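Local coordinates for 1H-3-hydroxy-4-oxoquinoline 2,4-dioxygenase (Pseudomonas putida, PDB 3IBT), which cleaves the heterocyclic ring of 3-hydroxy-1H-quinolin-4-one with dioxygen, releasing N-formylanthranilate and carbon monoxide without needing any cofactor, at residues L24-G29 with P42-D47; L36-A41 with V162-R167; I208-S213 with Q218-L223. One frame throughout, in Å; residues are numbered along the deposited sequence.

Contact 1: L24-G29 with P42-D47; sequences LFLLSG and PLLARD
L44 meets L24 and L26 in a small, buried, purely apolar contact between a short helix and a central strand of the alpha/beta-hydrolase sheet. The pieces belong to a beta-alpha-beta unit: strand 23-27 leads through helix 40-44 to strand 49-53, its parallel neighbour in the sheet. L24 and L26, two residues apart on the strand, present their side chains to the same side, and L44 reaches them from the helix. One methyl does all the touching: CD1 of L44 lies 4.1 Å from L24 CD1 and 4.2 Å from L26 CD2. The side chain of L44 crosses that of L24 at about a right angle and that of L26 more obliquely. Its CG stands anti to the carbonyl carbon (chi1 -56°), which directs the branched end at the strand. Leucine suits these places, being long enough to bridge the 8.9 Å between the CA atoms of L24 and L44 and offering only methyl groups to a surface that V92, of the adjacent strand 89-94, also lines. Beyond the helix the chain becomes polar. R46 grips the carboxylate of D47 side-on, while R259 forms a salt bridge with the same aspartate from helix 251-261. In the grip of R46, NH2 lies 3.1 Å from D47 OD2 and meets its syn lone pair, with the oxygen in the guanidinium plane.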
ATOM      1  N   LEU A  24      -4.180   1.507  14.187  1.00 68.16           N
ATOM      2  CA  LEU A  24      -3.661   1.993  12.925  1.00 68.09           C
ATOM      3  C   LEU A  24      -3.067   0.818  12.196  1.00 68.12           C
ATOM      4  O   LEU A  24      -2.161   0.171  12.714  1.00 68.85           O
ATOM      5  CB  LEU A  24      -2.546   2.992  13.190  1.00 67.81           C
ATOM      6  CG  LEU A  24      -2.336   4.121  12.180  1.00 68.62           C
ATOM      7  CD1 LEU A  24      -1.118   4.951  12.576  1.00 69.72           C
ATOM      8  CD2 LEU A  24      -2.149   3.587  10.805  1.00 70.83           C
ATOM      9  N   PHE A  25      -3.569   0.532  11.002  1.00 67.70           N
ATOM     10  CA  PHE A  25      -3.056  -0.584  10.219  1.00 67.34           C
ATOM     11  C   PHE A  25      -2.009  -0.109   9.228  1.00 68.00           C
ATOM     12  O   PHE A  25      -2.234   0.893   8.488  1.00 68.27           O
ATOM     13  CB  PHE A  25      -4.183  -1.249   9.433  1.00 67.33           C
ATOM     14  CG  PHE A  25      -4.963  -2.252  10.211  1.00 64.86           C
ATOM     15  CD1 PHE A  25      -6.133  -1.882  10.849  1.00 64.91           C
ATOM     16  CD2 PHE A  25      -4.538  -3.578  10.277  1.00 64.31           C
ATOM     17  CE1 PHE A  25      -6.896  -2.834  11.585  1.00 67.63           C
ATOM     18  CE2 PHE A  25      -5.275  -4.560  11.015  1.00 66.27           C
ATOM     19  CZ  PHE A  25      -6.461  -4.190  11.669  1.00 66.59           C
ATOM     20  N   LEU A  26      -0.877  -0.816   9.189  1.00 67.37           N
ATOM     21  CA  LEU A  26       0.115  -0.539   8.159  1.00 66.95           C
ATOM     22  C   LEU A  26       0.122  -1.620   7.083  1.00 66.77           C
ATOM     23  O   LEU A  26       0.662  -2.702   7.323  1.00 67.46           O
ATOM     24  CB  LEU A  26       1.500  -0.335   8.783  1.00 66.43           C
ATOM     25  CG  LEU A  26       1.812   0.957   9.547  1.00 66.18           C
ATOM     26  CD1 LEU A  26       3.319   1.192   9.543  1.00 64.45           C
ATOM     27  CD2 LEU A  26       1.110   2.188   8.971  1.00 65.98           C
ATOM     28  N   LEU A  27      -0.456  -1.318   5.907  1.00 66.84           N
ATOM     29  CA  LEU A  27      -0.704  -2.305   4.810  1.00 67.21           C
ATOM     30  C   LEU A  27       0.193  -2.128   3.601  1.00 67.51           C
ATOM     31  O   LEU A  27       0.177  -1.069   2.964  1.00 67.77           O
ATOM     32  CB  LEU A  27      -2.143  -2.198   4.293  1.00 66.87           C
ATOM     33  CG  LEU A  27      -3.308  -2.228   5.279  1.00 67.74           C
ATOM     34  CD1 LEU A  27      -4.632  -1.709   4.629  1.00 66.94           C
ATOM     35  CD2 LEU A  27      -3.441  -3.625   5.860  1.00 63.58           C
ATOM     36  N   SER A  28       0.923  -3.170   3.234  1.00 68.09           N
ATOM     37  CA  SER A  28       1.888  -3.060   2.122  1.00 69.41           C
ATOM     38  C   SER A  28       1.340  -3.132   0.634  1.00 70.05           C
ATOM     39  O   SER A  28       0.136  -3.230   0.387  1.00 70.47           O
ATOM     40  CB  SER A  28       2.964  -4.121   2.312  1.00 68.85           C
ATOM     41  OG  SER A  28       2.566  -5.272   1.615  1.00 70.37           O
ATOM     42  N   GLY A  29       2.235  -3.092  -0.349  1.00 70.09           N
ATOM     43  CA  GLY A  29       1.851  -3.425  -1.707  1.00 70.37           C
ATOM     44  C   GLY A  29       1.967  -4.918  -1.915  1.00 71.19           C
ATOM     45  O   GLY A  29       2.233  -5.669  -0.954  1.00 71.27           O
ATOM     46  N   PRO A  42       8.228   1.349  14.467  1.00 69.90           N
ATOM     47  CA  PRO A  42       8.648   1.638  15.853  1.00 69.29           C
ATOM     48  C   PRO A  42       8.415   3.094  16.238  1.00 68.67           C
ATOM     49  O   PRO A  42       8.212   3.367  17.400  1.00 68.43           O
ATOM     50  CB  PRO A  42      10.139   1.302  15.845  1.00 69.04           C
ATOM     51  CG  PRO A  42      10.256   0.278  14.785  1.00 69.80           C
ATOM     52  CD  PRO A  42       9.366   0.825  13.694  1.00 70.17           C
ATOM     53  N   LEU A  43       8.386   3.997  15.263  1.00 68.45           N
ATOM     54  CA  LEU A  43       8.096   5.389  15.537  1.00 68.53           C
ATOM     55  C   LEU A  43       6.630   5.561  15.939  1.00 69.42           C
ATOM     56  O   LEU A  43       6.342   6.179  16.968  1.00 70.47           O
ATOM     57  CB  LEU A  43       8.450   6.283  14.341  1.00 68.21           C
ATOM     58  CG  LEU A  43       9.881   6.236  13.798  1.00 66.58           C
ATOM     59  CD1 LEU A  43      10.134   7.259  12.721  1.00 62.73           C
ATOM     60  CD2 LEU A  43      10.897   6.402  14.929  1.00 66.90           C
ATOM     61  N   LEU A  44       5.702   5.006  15.159  1.00 69.59           N
ATOM     62  CA  LEU A  44       4.280   5.162  15.452  1.00 69.71           C
ATOM     63  C   LEU A  44       3.823   4.344  16.663  1.00 70.85           C
ATOM     64  O   LEU A  44       2.645   4.427  17.045  1.00 71.99           O
ATOM     65  CB  LEU A  44       3.424   4.783  14.245  1.00 69.02           C
ATOM     66  CG  LEU A  44       3.650   5.472  12.898  1.00 69.06           C
ATOM     67  CD1 LEU A  44       2.927   4.752  11.753  1.00 66.94           C
ATOM     68  CD2 LEU A  44       3.248   6.926  12.956  1.00 66.51           C
ATOM     69  N   ALA A  45       4.715   3.552  17.266  1.00 71.30           N
ATOM     70  CA  ALA A  45       4.330   2.694  18.411  1.00 72.21           C
ATOM     71  C   ALA A  45       4.164   3.493  19.712  1.00 72.95           C
ATOM     72  O   ALA A  45       3.764   2.955  20.765  1.00 72.63           O
ATOM     73  CB  ALA A  45       5.314   1.553  18.606  1.00 72.00           C
ATOM     74  N   ARG A  46       4.458   4.784  19.601  1.00 73.63           N
ATOM     75  CA  ARG A  46       4.398   5.720  20.696  1.00 74.85           C
ATOM     76  C   ARG A  46       2.936   6.138  20.898  1.00 74.03           C
ATOM     77  O   ARG A  46       2.468   6.236  22.052  1.00 73.26           O
ATOM     78  CB  ARG A  46       5.269   6.925  20.300  1.00 75.17           C
ATOM     79  CG  ARG A  46       5.731   7.879  21.427  1.00 76.95           C
ATOM     80  CD  ARG A  46       6.377   9.189  20.806  1.00 77.93           C
ATOM     81  NE  ARG A  46       5.507   9.917  19.842  1.00 83.83           N
ATOM     82  CZ  ARG A  46       5.759  11.132  19.313  1.00 85.50           C
ATOM     83  NH1 ARG A  46       6.874  11.803  19.633  1.00 85.87           N
ATOM     84  NH2 ARG A  46       4.877  11.692  18.466  1.00 84.79           N
ATOM     85  N   ASP A  47       2.234   6.353  19.767  1.00 73.28           N
ATOM     86  CA  ASP A  47       0.932   7.026  19.742  1.00 72.90           C
ATOM     87  C   ASP A  47      -0.200   6.100  19.434  1.00 72.65           C
ATOM     88  O   ASP A  47      -1.293   6.238  19.982  1.00 72.85           O
ATOM     89  CB  ASP A  47       0.931   8.136  18.710  1.00 72.77           C
ATOM     90  CG  ASP A  47       1.999   9.156  18.976  1.00 73.87           C
ATOM     91  OD1 ASP A  47       2.331   9.331  20.157  1.00 72.33           O
ATOM     92  OD2 ASP A  47       2.526   9.777  18.021  1.00 77.07           O
TER

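Contact 2: L36-A41 with V162-R167; sequences LFKNLA and VLNHLR
L36 lays its CD1 methyl over one face of the H165 imidazole, a CH-pi contact in which the methyl is 4.2 Å from the ring centroid and 19° off the ring normal. It sits toward the rim, nearest CE1 at 4.0 Å, with NE2 almost as close. H165 holds CG anti to its backbone N (chi1 -178°), which extends the ring off the helix toward L36. Leucine suits the place because its methyl gives the flat imidazole an apolar C-H surface, while ND1 at the ring edge can still make a weak hydrogen bond to E169. At the solvent side, K38 NZ comes within 4.3 Å of N164 ND2; both groups are donors, so this is mere proximity, and the ammonium has a long, weak ion pair with D161 just ahead of the second segment. A lysine suits this rim, where its aliphatic chain can span the distance and leave the charge outside. The pairing joins two parts of the alpha/beta-hydrolase fold: 36-41 belongs to the core, whereas helix 160-169 is one of the helices inserted between strands 115-119 and 207-212, where the cap of this family is built. In the next shell F245 meets the H165 ring edge-to-face, and L248 touches both L36 and H165. Q32, a probable substrate-binding residue, touches H165, and the side chain of T94, assigned the same role by similarity, is about 4 Å from that of L36.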
ATOM      1  N   LEU A  36       8.332  -3.800   5.154  1.00 67.85           N
ATOM      2  CA  LEU A  36       8.323  -2.498   4.512  1.00 67.79           C
ATOM      3  C   LEU A  36       8.233  -1.431   5.609  1.00 67.72           C
ATOM      4  O   LEU A  36       8.709  -0.312   5.443  1.00 68.87           O
ATOM      5  CB  LEU A  36       7.169  -2.367   3.521  1.00 67.23           C
ATOM      6  CG  LEU A  36       7.095  -1.053   2.700  1.00 69.66           C
ATOM      7  CD1 LEU A  36       8.357  -0.826   1.845  1.00 70.29           C
ATOM      8  CD2 LEU A  36       5.868  -0.985   1.810  1.00 67.69           C
ATOM      9  N   PHE A  37       7.638  -1.780   6.738  1.00 67.11           N
ATOM     10  CA  PHE A  37       7.339  -0.784   7.728  1.00 66.91           C
ATOM     11  C   PHE A  37       8.355  -0.769   8.844  1.00 66.21           C
ATOM     12  O   PHE A  37       8.115  -0.176   9.877  1.00 65.37           O
ATOM     13  CB  PHE A  37       5.917  -0.960   8.288  1.00 67.71           C
ATOM     14  CG  PHE A  37       4.834  -0.814   7.245  1.00 69.17           C
ATOM     15  CD1 PHE A  37       4.135  -1.943   6.784  1.00 70.57           C
ATOM     16  CD2 PHE A  37       4.529   0.432   6.701  1.00 71.76           C
ATOM     17  CE1 PHE A  37       3.135  -1.842   5.812  1.00 69.83           C
ATOM     18  CE2 PHE A  37       3.539   0.553   5.701  1.00 72.60           C
ATOM     19  CZ  PHE A  37       2.836  -0.590   5.264  1.00 70.99           C
ATOM     20  N   LYS A  38       9.506  -1.378   8.613  1.00 65.75           N
ATOM     21  CA  LYS A  38      10.369  -1.708   9.720  1.00 65.85           C
ATOM     22  C   LYS A  38      10.853  -0.456  10.403  1.00 66.10           C
ATOM     23  O   LYS A  38      11.028  -0.465  11.644  1.00 65.10           O
ATOM     24  CB  LYS A  38      11.546  -2.599   9.299  1.00 66.15           C
ATOM     25  CG  LYS A  38      12.582  -1.928   8.405  1.00 65.69           C
ATOM     26  CD  LYS A  38      13.743  -2.889   8.179  1.00 66.41           C
ATOM     27  CE  LYS A  38      15.003  -2.117   7.778  1.00 67.52           C
ATOM     28  NZ  LYS A  38      15.861  -2.765   6.720  1.00 66.63           N
ATOM     29  N   ASN A  39      11.047   0.613   9.600  1.00 66.34           N
ATOM     30  CA  ASN A  39      11.555   1.897  10.126  1.00 66.18           C
ATOM     31  C   ASN A  39      10.433   2.733  10.668  1.00 66.07           C
ATOM     32  O   ASN A  39      10.586   3.349  11.701  1.00 66.70           O
ATOM     33  CB  ASN A  39      12.348   2.697   9.098  1.00 65.60           C
ATOM     34  CG  ASN A  39      13.642   2.014   8.686  1.00 66.58           C
ATOM     35  OD1 ASN A  39      14.222   1.198   9.437  1.00 64.59           O
ATOM     36  ND2 ASN A  39      14.111   2.340   7.466  1.00 66.96           N
ATOM     37  N   LEU A  40       9.289   2.702  10.005  1.00 65.96           N
ATOM     38  CA  LEU A  40       8.168   3.577  10.357  1.00 66.11           C
ATOM     39  C   LEU A  40       7.359   3.124  11.590  1.00 66.81           C
ATOM     40  O   LEU A  40       6.906   3.934  12.403  1.00 67.01           O
ATOM     41  CB  LEU A  40       7.289   3.761   9.120  1.00 65.22           C
ATOM     42  CG  LEU A  40       5.874   4.218   9.295  1.00 63.91           C
ATOM     43  CD1 LEU A  40       5.880   5.596   9.917  1.00 64.59           C
ATOM     44  CD2 LEU A  40       5.286   4.200   7.962  1.00 58.54           C
ATOM     45  N   ALA A  41       7.203   1.820  11.733  1.00 67.77           N
ATOM     46  CA  ALA A  41       6.394   1.273  12.807  1.00 68.32           C
ATOM     47  C   ALA A  41       6.923   1.596  14.180  1.00 69.33           C
ATOM     48  O   ALA A  41       6.145   2.068  15.001  1.00 70.52           O
ATOM     49  CB  ALA A  41       6.165  -0.223  12.651  1.00 67.74           C
ATOM     50  N   VAL A 162      16.385   0.561   1.441  1.00 71.39           N
ATOM     51  CA  VAL A 162      15.552   0.452   0.230  1.00 70.14           C
ATOM     52  C   VAL A 162      16.172  -0.584  -0.672  1.00 70.09           C
ATOM     53  O   VAL A 162      15.481  -1.485  -1.165  1.00 69.71           O
ATOM     54  CB  VAL A 162      15.458   1.789  -0.522  1.00 69.62           C
ATOM     55  CG1 VAL A 162      14.810   1.597  -1.830  1.00 66.89           C
ATOM     56  CG2 VAL A 162      14.667   2.752   0.284  1.00 69.43           C
ATOM     57  N   LEU A 163      17.484  -0.433  -0.878  1.00 69.89           N
ATOM     58  CA  LEU A 163      18.269  -1.433  -1.603  1.00 69.73           C
ATOM     59  C   LEU A 163      18.037  -2.821  -1.022  1.00 69.79           C
ATOM     60  O   LEU A 163      17.747  -3.756  -1.756  1.00 69.68           O
ATOM     61  CB  LEU A 163      19.758  -1.075  -1.623  1.00 68.81           C
ATOM     62  CG  LEU A 163      20.058   0.187  -2.425  1.00 67.99           C
ATOM     63  CD1 LEU A 163      21.457   0.656  -2.215  1.00 66.97           C
ATOM     64  CD2 LEU A 163      19.852  -0.070  -3.876  1.00 67.90           C
ATOM     65  N   ASN A 164      18.108  -2.949   0.294  1.00 70.32           N
ATOM     66  CA  ASN A 164      17.931  -4.262   0.896  1.00 71.21           C
ATOM     67  C   ASN A 164      16.565  -4.834   0.560  1.00 71.53           C
ATOM     68  O   ASN A 164      16.394  -6.074   0.366  1.00 70.33           O
ATOM     69  CB  ASN A 164      18.093  -4.244   2.419  1.00 71.14           C
ATOM     70  CG  ASN A 164      17.911  -5.639   3.013  1.00 72.24           C
ATOM     71  OD1 ASN A 164      18.579  -6.592   2.600  1.00 74.73           O
ATOM     72  ND2 ASN A 164      16.972  -5.780   3.924  1.00 71.92           N
ATOM     73  N   HIS A 165      15.598  -3.913   0.523  1.00 71.91           N
ATOM     74  CA  HIS A 165      14.230  -4.286   0.258  1.00 72.71           C
ATOM     75  C   HIS A 165      14.105  -4.890  -1.144  1.00 73.76           C
ATOM     76  O   HIS A 165      13.663  -6.036  -1.322  1.00 74.22           O
ATOM     77  CB  HIS A 165      13.317  -3.108   0.404  1.00 71.85           C
ATOM     78  CG  HIS A 165      11.893  -3.451   0.177  1.00 71.39           C
ATOM     79  ND1 HIS A 165      11.150  -4.167   1.088  1.00 73.19           N
ATOM     80  CD2 HIS A 165      11.072  -3.198  -0.862  1.00 73.78           C
ATOM     81  CE1 HIS A 165       9.924  -4.326   0.629  1.00 73.93           C
ATOM     82  NE2 HIS A 165       9.853  -3.757  -0.560  1.00 75.76           N
ATOM     83  N   LEU A 166      14.534  -4.136  -2.142  1.00 74.41           N
ATOM     84  CA  LEU A 166      14.486  -4.647  -3.485  1.00 74.79           C
ATOM     85  C   LEU A 166      15.686  -5.551  -3.804  1.00 75.43           C
ATOM     86  O   LEU A 166      16.081  -5.720  -4.959  1.00 76.66           O
ATOM     87  CB  LEU A 166      14.260  -3.503  -4.489  1.00 74.51           C
ATOM     88  CG  LEU A 166      15.106  -2.233  -4.425  1.00 74.78           C
ATOM     89  CD1 LEU A 166      16.498  -2.428  -5.078  1.00 75.90           C
ATOM     90  CD2 LEU A 166      14.343  -1.143  -5.106  1.00 72.11           C
ATOM     91  N   ARG A 167      16.257  -6.181  -2.789  1.00 75.99           N
ATOM     92  CA  ARG A 167      17.141  -7.323  -3.065  1.00 76.22           C
ATOM     93  C   ARG A 167      16.831  -8.523  -2.251  1.00 75.85           C
ATOM     94  O   ARG A 167      17.381  -9.560  -2.507  1.00 75.76           O
ATOM     95  CB  ARG A 167      18.616  -6.994  -2.847  1.00 76.40           C
ATOM     96  CG  ARG A 167      19.231  -6.271  -4.012  1.00 78.59           C
ATOM     97  CD  ARG A 167      20.231  -5.229  -3.520  1.00 81.20           C
ATOM     98  NE  ARG A 167      20.489  -4.187  -4.520  1.00 81.65           N
ATOM     99  CZ  ARG A 167      21.570  -3.403  -4.525  1.00 82.50           C
ATOM    100  NH1 ARG A 167      22.506  -3.528  -3.577  1.00 81.98           N
ATOM    101  NH2 ARG A 167      21.714  -2.490  -5.485  1.00 83.92           N
TER

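Contact 3: I208-S213 with Q218-L223; sequences ICHIYS and QDYRQL
Y212 and Y220 are brought together by contrasting first torsions: Y212 places its CG between the backbone N and the carbonyl carbon (chi1 79°), while Y220 swings its ring out anti to N (chi1 -169°). The two side chains then run past each other in opposite directions, Y212 from the strand and Y220 from the helix. CE1 of Y212 arrives at the edge of the Y220 ring, near its plane, 4.2 Å from CD2. The phenol end of Y212 goes further and rests on the helix itself, its OH 3.5 Å from R221 CA and 3.7 Å from R221 CG. Here R221 serves through its aliphatic part. CG lies at the edge of the Y212 ring, and the chain is extended from there to NE. The setting is a beta-alpha-beta unit near the end of the alpha/beta-hydrolase sheet: strand 207-212, helix 218-230, then the outermost strand 234-238. Strand and helix segments run nearly antiparallel (163°), their axes 11.9 Å apart, a gap that the long, flat side chains of Y212 and Y220 fill between them. H210, two residues before Y212, faces the same way; CB of Y212 lies over the H210 ring, toward its rim, and H210 CE1 is 4.2 Å from Y220 OH. Polar atoms buried here have partners in neighbouring loops and the helix: Y220 OH bonds to the backbone N of L123, H210 NE2 to the backbone N of W121, and H210 ND1 to the side chain of Q224. S213 N hydrogen-bonds to OD1 of D120, the residue thought to raise the basicity of the active-site H244.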
ATOM      1  N   ILE A 208      -8.683  11.988   2.446  1.00 74.96           N
ATOM      2  CA  ILE A 208      -7.638  11.093   1.932  1.00 74.96           C
ATOM      3  C   ILE A 208      -6.331  11.868   1.802  1.00 74.78           C
ATOM      4  O   ILE A 208      -6.298  12.954   1.195  1.00 75.11           O
ATOM      5  CB  ILE A 208      -8.009  10.489   0.555  1.00 74.89           C
ATOM      6  CG1 ILE A 208      -9.461   9.988   0.591  1.00 76.10           C
ATOM      7  CG2 ILE A 208      -7.028   9.362   0.177  1.00 73.07           C
ATOM      8  CD1 ILE A 208      -9.961   9.382  -0.703  1.00 75.71           C
ATOM      9  N   CYS A 209      -5.263  11.327   2.379  1.00 73.89           N
ATOM     10  CA  CYS A 209      -3.971  11.978   2.323  1.00 73.03           C
ATOM     11  C   CYS A 209      -3.039  11.068   1.568  1.00 72.30           C
ATOM     12  O   CYS A 209      -2.860   9.915   1.963  1.00 72.93           O
ATOM     13  CB  CYS A 209      -3.448  12.205   3.730  1.00 73.18           C
ATOM     14  SG  CYS A 209      -1.754  12.820   3.854  1.00 75.05           S
ATOM     15  N   HIS A 210      -2.483  11.581   0.471  1.00 71.29           N
ATOM     16  CA  HIS A 210      -1.488  10.877  -0.342  1.00 69.73           C
ATOM     17  C   HIS A 210      -0.077  11.367  -0.061  1.00 69.15           C
ATOM     18  O   HIS A 210       0.281  12.500  -0.443  1.00 68.68           O
ATOM     19  CB  HIS A 210      -1.771  11.070  -1.844  1.00 69.38           C
ATOM     20  CG  HIS A 210      -0.917  10.202  -2.726  1.00 69.41           C
ATOM     21  ND1 HIS A 210      -0.412  10.629  -3.933  1.00 69.16           N
ATOM     22  CD2 HIS A 210      -0.460   8.929  -2.556  1.00 69.15           C
ATOM     23  CE1 HIS A 210       0.296   9.653  -4.486  1.00 72.33           C
ATOM     24  NE2 HIS A 210       0.288   8.610  -3.666  1.00 71.49           N
ATOM     25  N   ILE A 211       0.710  10.511   0.589  1.00 68.40           N
ATOM     26  CA  ILE A 211       2.152  10.723   0.811  1.00 68.95           C
ATOM     27  C   ILE A 211       2.939  10.052  -0.306  1.00 68.57           C
ATOM     28  O   ILE A 211       2.618   8.960  -0.711  1.00 69.78           O
ATOM     29  CB  ILE A 211       2.594  10.121   2.156  1.00 69.25           C
ATOM     30  CG1 ILE A 211       1.862  10.802   3.323  1.00 70.55           C
ATOM     31  CG2 ILE A 211       4.069  10.313   2.367  1.00 69.80           C
ATOM     32  CD1 ILE A 211       1.860   9.969   4.620  1.00 70.26           C
ATOM     33  N   TYR A 212       3.964  10.677  -0.833  1.00 68.57           N
ATOM     34  CA  TYR A 212       4.565  10.148  -2.054  1.00 68.34           C
ATOM     35  C   TYR A 212       5.801  10.927  -2.453  1.00 68.84           C
ATOM     36  O   TYR A 212       5.870  12.180  -2.266  1.00 69.11           O
ATOM     37  CB  TYR A 212       3.556  10.233  -3.180  1.00 68.50           C
ATOM     38  CG  TYR A 212       3.472  11.627  -3.744  1.00 69.08           C
ATOM     39  CD1 TYR A 212       4.223  11.993  -4.848  1.00 68.79           C
ATOM     40  CD2 TYR A 212       2.675  12.597  -3.148  1.00 70.45           C
ATOM     41  CE1 TYR A 212       4.176  13.298  -5.357  1.00 71.61           C
ATOM     42  CE2 TYR A 212       2.607  13.901  -3.672  1.00 70.34           C
ATOM     43  CZ  TYR A 212       3.374  14.242  -4.769  1.00 69.12           C
ATOM     44  OH  TYR A 212       3.351  15.509  -5.291  1.00 67.77           O
ATOM     45  N   SER A 213       6.780  10.206  -2.997  1.00 69.10           N
ATOM     46  CA  SER A 213       7.980  10.843  -3.556  1.00 70.03           C
ATOM     47  C   SER A 213       8.074  10.666  -5.072  1.00 71.06           C
ATOM     48  O   SER A 213       8.542  11.532  -5.801  1.00 71.18           O
ATOM     49  CB  SER A 213       9.214  10.264  -2.898  1.00 70.21           C
ATOM     50  OG  SER A 213       9.066  10.260  -1.482  1.00 69.48           O
ATOM     51  N   GLN A 218       7.669  16.793 -12.187  1.00 70.83           N
ATOM     52  CA  GLN A 218       7.059  18.059 -11.808  1.00 71.49           C
ATOM     53  C   GLN A 218       5.607  18.161 -12.289  1.00 71.28           C
ATOM     54  O   GLN A 218       4.755  18.596 -11.520  1.00 71.71           O
ATOM     55  CB  GLN A 218       7.894  19.277 -12.184  1.00 71.06           C
ATOM     56  CG  GLN A 218       7.261  20.616 -11.746  1.00 74.60           C
ATOM     57  CD  GLN A 218       6.925  20.738 -10.210  1.00 77.30           C
ATOM     58  OE1 GLN A 218       7.449  19.992  -9.362  1.00 77.12           O
ATOM     59  NE2 GLN A 218       6.063  21.711  -9.871  1.00 76.71           N
ATOM     60  N   ASP A 219       5.299  17.708 -13.503  1.00 70.84           N
ATOM     61  CA  ASP A 219       3.898  17.692 -13.951  1.00 71.06           C
ATOM     62  C   ASP A 219       2.959  17.029 -12.928  1.00 71.10           C
ATOM     63  O   ASP A 219       1.881  17.600 -12.606  1.00 70.87           O
ATOM     64  CB  ASP A 219       3.735  16.988 -15.293  1.00 70.74           C
ATOM     65  CG  ASP A 219       4.297  17.791 -16.475  1.00 74.89           C
ATOM     66  OD1 ASP A 219       4.537  19.043 -16.361  1.00 76.35           O
ATOM     67  OD2 ASP A 219       4.489  17.131 -17.541  1.00 76.19           O
ATOM     68  N   TYR A 220       3.383  15.838 -12.452  1.00 70.39           N
ATOM     69  CA  TYR A 220       2.649  14.984 -11.530  1.00 69.88           C
ATOM     70  C   TYR A 220       2.453  15.654 -10.192  1.00 69.84           C
ATOM     71  O   TYR A 220       1.374  15.593  -9.617  1.00 70.22           O
ATOM     72  CB  TYR A 220       3.429  13.674 -11.311  1.00 70.58           C
ATOM     73  CG  TYR A 220       2.686  12.554 -10.579  1.00 70.59           C
ATOM     74  CD1 TYR A 220       1.824  11.691 -11.277  1.00 71.47           C
ATOM     75  CD2 TYR A 220       2.877  12.325  -9.205  1.00 72.51           C
ATOM     76  CE1 TYR A 220       1.152  10.632 -10.638  1.00 71.73           C
ATOM     77  CE2 TYR A 220       2.192  11.253  -8.534  1.00 73.31           C
ATOM     78  CZ  TYR A 220       1.339  10.425  -9.271  1.00 72.07           C
ATOM     79  OH  TYR A 220       0.651   9.407  -8.666  1.00 72.42           O
ATOM     80  N   ARG A 221       3.509  16.266  -9.671  1.00 69.13           N
ATOM     81  CA  ARG A 221       3.385  16.988  -8.429  1.00 69.31           C
ATOM     82  C   ARG A 221       2.337  18.084  -8.619  1.00 69.59           C
ATOM     83  O   ARG A 221       1.502  18.285  -7.764  1.00 70.02           O
ATOM     84  CB  ARG A 221       4.737  17.567  -8.019  1.00 69.40           C
ATOM     85  CG  ARG A 221       5.830  16.509  -7.806  1.00 68.78           C
ATOM     86  CD  ARG A 221       7.156  17.176  -7.496  1.00 68.85           C
ATOM     87  NE  ARG A 221       8.252  16.223  -7.502  1.00 73.86           N
ATOM     88  CZ  ARG A 221       9.133  16.112  -8.498  1.00 79.30           C
ATOM     89  NH1 ARG A 221       9.037  16.913  -9.560  1.00 82.37           N
ATOM     90  NH2 ARG A 221      10.122  15.210  -8.450  1.00 79.75           N
ATOM     91  N   GLN A 222       2.367  18.761  -9.767  1.00 69.43           N
ATOM     92  CA  GLN A 222       1.414  19.805 -10.089  1.00 69.39           C
ATOM     93  C   GLN A 222      -0.022  19.266 -10.264  1.00 70.04           C
ATOM     94  O   GLN A 222      -1.010  19.911  -9.872  1.00 70.71           O
ATOM     95  CB  GLN A 222       1.867  20.473 -11.367  1.00 69.28           C
ATOM     96  CG  GLN A 222       1.231  21.784 -11.655  1.00 68.01           C
ATOM     97  CD  GLN A 222       1.196  22.697 -10.464  1.00 67.93           C
ATOM     98  OE1 GLN A 222       0.126  23.098 -10.045  1.00 68.70           O
ATOM     99  NE2 GLN A 222       2.360  23.053  -9.923  1.00 69.09           N
ATOM    100  N   LEU A 223      -0.144  18.102 -10.874  1.00 70.00           N
ATOM    101  CA  LEU A 223      -1.443  17.467 -11.030  1.00 70.67           C
ATOM    102  C   LEU A 223      -2.137  17.285  -9.675  1.00 70.33           C
ATOM    103  O   LEU A 223      -3.355  17.356  -9.600  1.00 70.94           O
ATOM    104  CB  LEU A 223      -1.289  16.094 -11.689  1.00 70.90           C
ATOM    105  CG  LEU A 223      -2.571  15.267 -11.809  1.00 72.83           C
ATOM    106  CD1 LEU A 223      -3.236  15.539 -13.156  1.00 71.79           C
ATOM    107  CD2 LEU A 223      -2.406  13.727 -11.542  1.00 71.54           C
TER

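Contacts 1 and 2 are neighbours, their centres about 13 Å apart, and share helix 40-44; F37 and L40 of contact 2 pack on L26 of contact 1. Their segments alternate along the chain, 24-29, 36-41, 42-47 and then 162-167. Contact 3 follows both in sequence, and its centre lies about 22 Å from each of theirs without touching them. Contacts 1 and 3 each join a strand of the one mixed sheet to the helix that follows it, whereas contact 2 reaches from the core to a helix inserted between strands. Contact 2 lies beside Q32 and T94 and contact 3 beside D120, residues given their roles by similarity, while contact 1 packs the core further from them.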